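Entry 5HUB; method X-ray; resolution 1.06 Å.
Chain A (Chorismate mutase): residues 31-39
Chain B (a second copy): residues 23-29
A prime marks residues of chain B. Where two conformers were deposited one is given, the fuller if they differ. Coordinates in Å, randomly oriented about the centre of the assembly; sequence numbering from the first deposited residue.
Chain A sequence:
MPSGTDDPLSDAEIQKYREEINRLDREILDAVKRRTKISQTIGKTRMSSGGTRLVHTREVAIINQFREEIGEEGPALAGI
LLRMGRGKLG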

ATOM      1  N   ALA A  31       4.745  -6.583  -3.032  1.00 14.49           N
ATOM      2  CA  ALA A  31       5.759  -5.563  -2.723  1.00 13.63           C
ATOM      3  C   ALA A  31       5.682  -5.214  -1.259  1.00 13.53           C
ATOM      4  O   ALA A  31       6.802  -4.973  -0.656  1.00 15.43           O
ATOM      5  CB  ALA A  31       5.566  -4.357  -3.599  1.00 14.62           C
ATOM      6  N   VAL A  32       4.543  -5.031  -0.632  1.00 13.77           N
ATOM      7  CA  VAL A  32       4.475  -4.814   0.782  1.00 13.48           C
ATOM      8  C   VAL A  32       5.078  -5.945   1.600  1.00 15.29           C
ATOM      9  O   VAL A  32       5.867  -5.669   2.563  1.00 15.94           O
ATOM     10  CB  VAL A  32       2.974  -4.564   1.192  1.00 14.52           C
ATOM     11  CG1 VAL A  32       2.840  -4.581   2.697  1.00 14.81           C
ATOM     12  CG2 VAL A  32       2.491  -3.288   0.553  1.00 14.85           C
ATOM     13  N   LYS A  33       4.870  -7.190   1.224  1.00 15.28           N
ATOM     14  CA  LYS A  33       5.470  -8.303   1.921  1.00 15.02           C
ATOM     15  C   LYS A  33       7.026  -8.235   1.790  1.00 15.91           C
ATOM     16  O   LYS A  33       7.757  -8.458   2.786  1.00 18.44           O
ATOM     17  CB  LYS A  33       4.946  -9.610   1.382  1.00 15.56           C
ATOM     18  CG  LYS A  33       3.496  -9.861   1.731  1.00 17.13           C
ATOM     19  CD  LYS A  33       3.054 -11.210   1.127  1.00 20.33           C
ATOM     20  CE  LYS A  33       1.586 -11.420   1.132  1.00 22.37           C
ATOM     21  NZ  LYS A  33       1.252 -12.788   0.668  1.00 26.59           N
ATOM     22  N   ARG A  34       7.505  -8.012   0.580  0.50 15.77           N
ATOM     23  CA  ARG A  34       8.962  -7.943   0.351  0.50 15.53           C
ATOM     24  C   ARG A  34       9.552  -6.795   1.151  0.50 14.99           C
ATOM     25  O   ARG A  34      10.622  -6.978   1.824  0.50 16.33           O
ATOM     26  CB  ARG A  34       9.258  -7.750  -1.121  0.50 18.43           C
ATOM     27  CG  ARG A  34       9.236  -9.014  -1.967  0.50 23.95           C
ATOM     28  CD  ARG A  34       9.669  -8.778  -3.403  0.50 27.53           C
ATOM     29  NE  ARG A  34       8.592  -8.221  -4.192  0.50 35.19           N
ATOM     30  CZ  ARG A  34       8.732  -7.190  -5.012  0.50 35.73           C
ATOM     31  NH1 ARG A  34       9.910  -6.630  -5.170  0.50 42.44           N
ATOM     32  NH2 ARG A  34       7.696  -6.729  -5.668  0.50 35.44           N
ATOM     33  N   ARG A  35       8.977  -5.618   1.116  1.00 13.83           N
ATOM     34  CA  ARG A  35       9.462  -4.433   1.881  1.00 13.58           C
ATOM     35  C   ARG A  35       9.490  -4.748   3.339  1.00 14.01           C
ATOM     36  O   ARG A  35      10.528  -4.397   4.003  1.00 17.51           O
ATOM     37  CB  ARG A  35       8.441  -3.282   1.624  1.00 13.85           C
ATOM     38  CG  ARG A  35       8.980  -1.943   2.123  1.00 13.49           C
ATOM     39  CD  ARG A  35       7.824  -1.047   2.483  1.00 13.82           C
ATOM     40  NE  ARG A  35       8.273   0.307   2.666  1.00 13.63           N
ATOM     41  CZ  ARG A  35       8.864   0.764   3.768  1.00 14.17           C
ATOM     42  NH1 ARG A  35       9.336   2.010   3.770  1.00 15.09           N
ATOM     43  NH2 ARG A  35       8.983  -0.012   4.830  1.00 14.75           N
ATOM     44  N   THR A  36       8.495  -5.424   3.876  1.00 15.54           N
ATOM     45  CA  THR A  36       8.395  -5.634   5.304  1.00 15.63           C
ATOM     46  C   THR A  36       9.427  -6.663   5.722  1.00 16.39           C
ATOM     47  O   THR A  36      10.116  -6.453   6.712  1.00 18.23           O
ATOM     48  CB  THR A  36       6.980  -6.063   5.627  1.00 16.37           C
ATOM     49  OG1 THR A  36       6.083  -4.979   5.288  1.00 17.60           O
ATOM     50  CG2 THR A  36       6.827  -6.455   7.051  1.00 17.83           C
ATOM     51  N   LYS A  37       9.664  -7.695   4.943  1.00 16.66           N
ATOM     52  CA  LYS A  37      10.676  -8.697   5.234  1.00 17.83           C
ATOM     53  C   LYS A  37      12.071  -8.019   5.291  1.00 17.68           C
ATOM     54  O   LYS A  37      12.861  -8.286   6.202  1.00 20.41           O
ATOM     55  CB  LYS A  37      10.658  -9.795   4.180  1.00 18.59           C
ATOM     56  CG  LYS A  37      11.555 -10.964   4.531  0.50 19.11           C
ATOM     57  CD  LYS A  37      11.304 -12.147   3.619  0.50 24.22           C
ATOM     58  CE  LYS A  37      12.133 -12.018   2.370  0.50 30.48           C
ATOM     59  NZ  LYS A  37      12.281 -13.316   1.650  1.00 40.54           N
ATOM     60  N   ILE A  38      12.383  -7.198   4.308  1.00 16.10           N
ATOM     61  CA  ILE A  38      13.690  -6.494   4.296  1.00 16.48           C
ATOM     62  C   ILE A  38      13.763  -5.574   5.487  1.00 16.83           C
ATOM     63  O   ILE A  38      14.827  -5.546   6.188  1.00 19.31           O
ATOM     64  CB  ILE A  38      13.868  -5.688   3.028  1.00 16.58           C
ATOM     65  CG1 ILE A  38      14.004  -6.603   1.851  1.00 18.15           C
ATOM     66  CG2 ILE A  38      15.148  -4.817   3.126  1.00 16.88           C
ATOM     67  CD1 ILE A  38      13.876  -5.956   0.506  1.00 20.29           C
ATOM     68  N   SER A  39      12.781  -4.771   5.756  1.00 16.85           N
ATOM     69  CA  SER A  39      12.797  -3.867   6.855  1.00 18.52           C
ATOM     70  C   SER A  39      13.019  -4.566   8.166  1.00 19.39           C
ATOM     71  O   SER A  39      13.883  -4.128   8.960  1.00 24.03           O
ATOM     72  CB  SER A  39      11.536  -3.014   6.863  1.00 17.89           C
ATOM     73  OG  SER A  39      11.678  -2.017   7.857  1.00 22.67           O
TER
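Chain B (23-29) RLDREIL

How do the two backbones lie on one another? Both stretches are helical throughout, each part of a longer helix, with phi and psi near -60° and -45° and the usual i to i+4 bonds, such as Arg35 N to Ala31 O at 2.9 Å in chain A and Ile28′ N to Leu24′ O at 2.8 Å in chain B. Chain B runs nearly antiparallel to chain A: the angle between the N-to-C directions is 157°, the signed crossing angle -157°. The axes come within 9.7 Å, and the backbones draw near where Ala31 CA stands 6.2 Å from Leu24′ CA. The small side chain of Ala31 points toward chain B at this place.

Which residue of chain B fits most deeply into chain A? Leu24′, which has the largest covered area of either stretch, sits as a knob in a hole formed by Ala31, Arg34, Arg35 and Ile38. Its chi angles are m and t, and its two methyls meet different parts of the hole. Leu24′ CD2 lies 4.1 Å from Ala31 CB and 3.0 Å from Arg34 NH1, a close approach that places the methyl over one face of the guanidinium. Leu24′ CD1 lies 3.8 Å from Ile38 CD1 and 3.7 Å from the backbone Arg35 N.

What continues the apolar contact one helical turn further along chain B? Ile28′ does, also pointing toward chain A with chi angles m and t. Ile28′ CG1 packs 3.7 Å from Ala31 CB, so Ala31 touches both this residue and Leu24′. Ile28′ CD1 reaches Val32 CG2 at 4.0 Å, although the CA-to-CB bond of Val32 points away from chain B. The same Ile28′ CD1 lies 4.2 Å from Arg35 CD, in the aliphatic part of a charged side chain.

How are the charges paired? Arg35, with chi1 to chi3 all t, extends to Asp25′ and forms a two-pronged salt bridge: Arg35 NE donates to Asp25′ OD1 at 2.6 Å, and Arg35 NH1 donates to Asp25′ OD2 at 3.0 Å. The N-H...acceptor angles of 165° and 162° are nearly straight, as expected when a carboxylate meets the edge of a guanidinium. Asp25′ points sideways from its CA, but its end comes nearer to chain A and completes the pair. Arg34 and Glu27′ make a looser match, a long salt bridge with Arg34 NH2 3.6 Å from Glu27′ OE2, the carboxylate oxygen again near the plane of the guanidinium.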

ATOM      1  N   ARG B  23      13.297   1.425  -3.771  1.00 13.62           N
ATOM      2  CA  ARG B  23      12.717   0.969  -5.057  0.50 14.10           C
ATOM      3  C   ARG B  23      11.365   0.290  -4.809  1.00 13.97           C
ATOM      4  O   ARG B  23      10.436   0.425  -5.648  1.00 15.99           O
ATOM      5  CB  ARG B  23      13.703   0.079  -5.823  0.50 17.10           C
ATOM      6  CG  ARG B  23      14.898   0.810  -6.433  0.50 18.61           C
ATOM      7  CD  ARG B  23      15.651  -0.108  -7.387  0.50 20.03           C
ATOM      8  NE  ARG B  23      16.295  -1.264  -6.738  0.50 19.88           N
ATOM      9  CZ  ARG B  23      17.521  -1.245  -6.208  0.50 18.75           C
ATOM     10  NH1 ARG B  23      18.221  -0.126  -6.216  0.50 21.06           N
ATOM     11  NH2 ARG B  23      18.009  -2.351  -5.678  0.50 21.05           N
ATOM     12  N   LEU B  24      11.178  -0.432  -3.741  1.00 13.66           N
ATOM     13  CA  LEU B  24       9.852  -1.029  -3.446  1.00 14.57           C
ATOM     14  C   LEU B  24       8.874   0.043  -3.148  1.00 13.91           C
ATOM     15  O   LEU B  24       7.660  -0.138  -3.561  1.00 15.05           O
ATOM     16  CB  LEU B  24       9.994  -2.006  -2.292  1.00 14.71           C
ATOM     17  CG  LEU B  24      10.651  -3.310  -2.652  1.00 16.16           C
ATOM     18  CD1 LEU B  24      11.184  -4.083  -1.462  1.00 16.89           C
ATOM     19  CD2 LEU B  24       9.648  -4.190  -3.378  1.00 18.98           C
ATOM     20  N   ASP B  25       9.212   1.127  -2.485  1.00 13.97           N
ATOM     21  CA  ASP B  25       8.209   2.186  -2.244  1.00 13.30           C
ATOM     22  C   ASP B  25       7.829   2.823  -3.540  1.00 14.31           C
ATOM     23  O   ASP B  25       6.620   3.114  -3.753  1.00 14.49           O
ATOM     24  CB  ASP B  25       8.772   3.184  -1.223  1.00 13.26           C
ATOM     25  CG  ASP B  25       8.689   2.648   0.159  1.00 14.00           C
ATOM     26  OD1 ASP B  25       7.961   1.672   0.440  1.00 15.53           O
ATOM     27  OD2 ASP B  25       9.402   3.273   1.045  1.00 16.05           O
ATOM     28  N   ARG B  26       8.706   2.960  -4.487  1.00 14.41           N
ATOM     29  CA  ARG B  26       8.367   3.427  -5.821  1.00 14.99           C
ATOM     30  C   ARG B  26       7.371   2.470  -6.500  1.00 15.68           C
ATOM     31  O   ARG B  26       6.409   2.927  -7.142  1.00 17.99           O
ATOM     32  CB  ARG B  26       9.656   3.601  -6.652  1.00 16.82           C
ATOM     33  CG  ARG B  26       9.578   3.629  -8.167  1.00 22.32           C
ATOM     34  CD  ARG B  26       9.294   4.997  -8.702  1.00 26.68           C
ATOM     35  NE  ARG B  26       7.881   5.299  -8.566  1.00 31.61           N
ATOM     36  CZ  ARG B  26       7.367   6.173  -7.708  1.00 29.92           C
ATOM     37  NH1 ARG B  26       8.153   6.901  -6.910  1.00 30.46           N
ATOM     38  NH2 ARG B  26       6.065   6.316  -7.650  1.00 29.36           N
ATOM     39  N   GLU B  27       7.648   1.187  -6.431  0.70 14.51           N
ATOM     40  CA  GLU B  27       6.723   0.240  -7.039  0.70 15.46           C
ATOM     41  C   GLU B  27       5.398   0.250  -6.341  0.70 13.99           C
ATOM     42  O   GLU B  27       4.337   0.095  -7.024  0.70 16.25           O
ATOM     43  CB  GLU B  27       7.307  -1.127  -6.989  0.70 17.84           C
ATOM     44  CG  GLU B  27       8.458  -1.293  -7.973  0.70 19.85           C
ATOM     45  CD  GLU B  27       8.980  -2.705  -8.017  0.70 21.42           C
ATOM     46  OE1 GLU B  27      10.023  -2.901  -8.691  0.70 30.83           O
ATOM     47  OE2 GLU B  27       8.436  -3.623  -7.340  0.70 28.66           O
ATOM     48  N   ILE B  28       5.310   0.309  -5.045  1.00 13.33           N
ATOM     49  CA  ILE B  28       4.029   0.385  -4.334  1.00 12.53           C
ATOM     50  C   ILE B  28       3.312   1.624  -4.738  1.00 13.62           C
ATOM     51  O   ILE B  28       2.079   1.508  -5.111  1.00 14.76           O
ATOM     52  CB  ILE B  28       4.269   0.357  -2.806  1.00 12.77           C
ATOM     53  CG1 ILE B  28       4.780  -0.987  -2.373  1.00 13.14           C
ATOM     54  CG2 ILE B  28       3.003   0.769  -2.056  1.00 12.53           C
ATOM     55  CD1 ILE B  28       5.400  -1.015  -0.965  1.00 13.41           C
ATOM     56  N   LEU B  29       3.932   2.793  -4.759  1.00 13.24           N
ATOM     57  CA  LEU B  29       3.286   4.016  -5.157  1.00 13.68           C
ATOM     58  C   LEU B  29       2.797   3.945  -6.619  1.00 14.91           C
ATOM     59  O   LEU B  29       1.641   4.376  -6.910  1.00 16.01           O
ATOM     60  CB  LEU B  29       4.155   5.212  -4.928  1.00 13.79           C
ATOM     61  CG  LEU B  29       4.344   5.563  -3.447  1.00 16.10           C
ATOM     62  CD1 LEU B  29       5.562   6.436  -3.245  1.00 17.07           C
ATOM     63  CD2 LEU B  29       3.115   6.247  -2.888  1.00 19.07           C
TER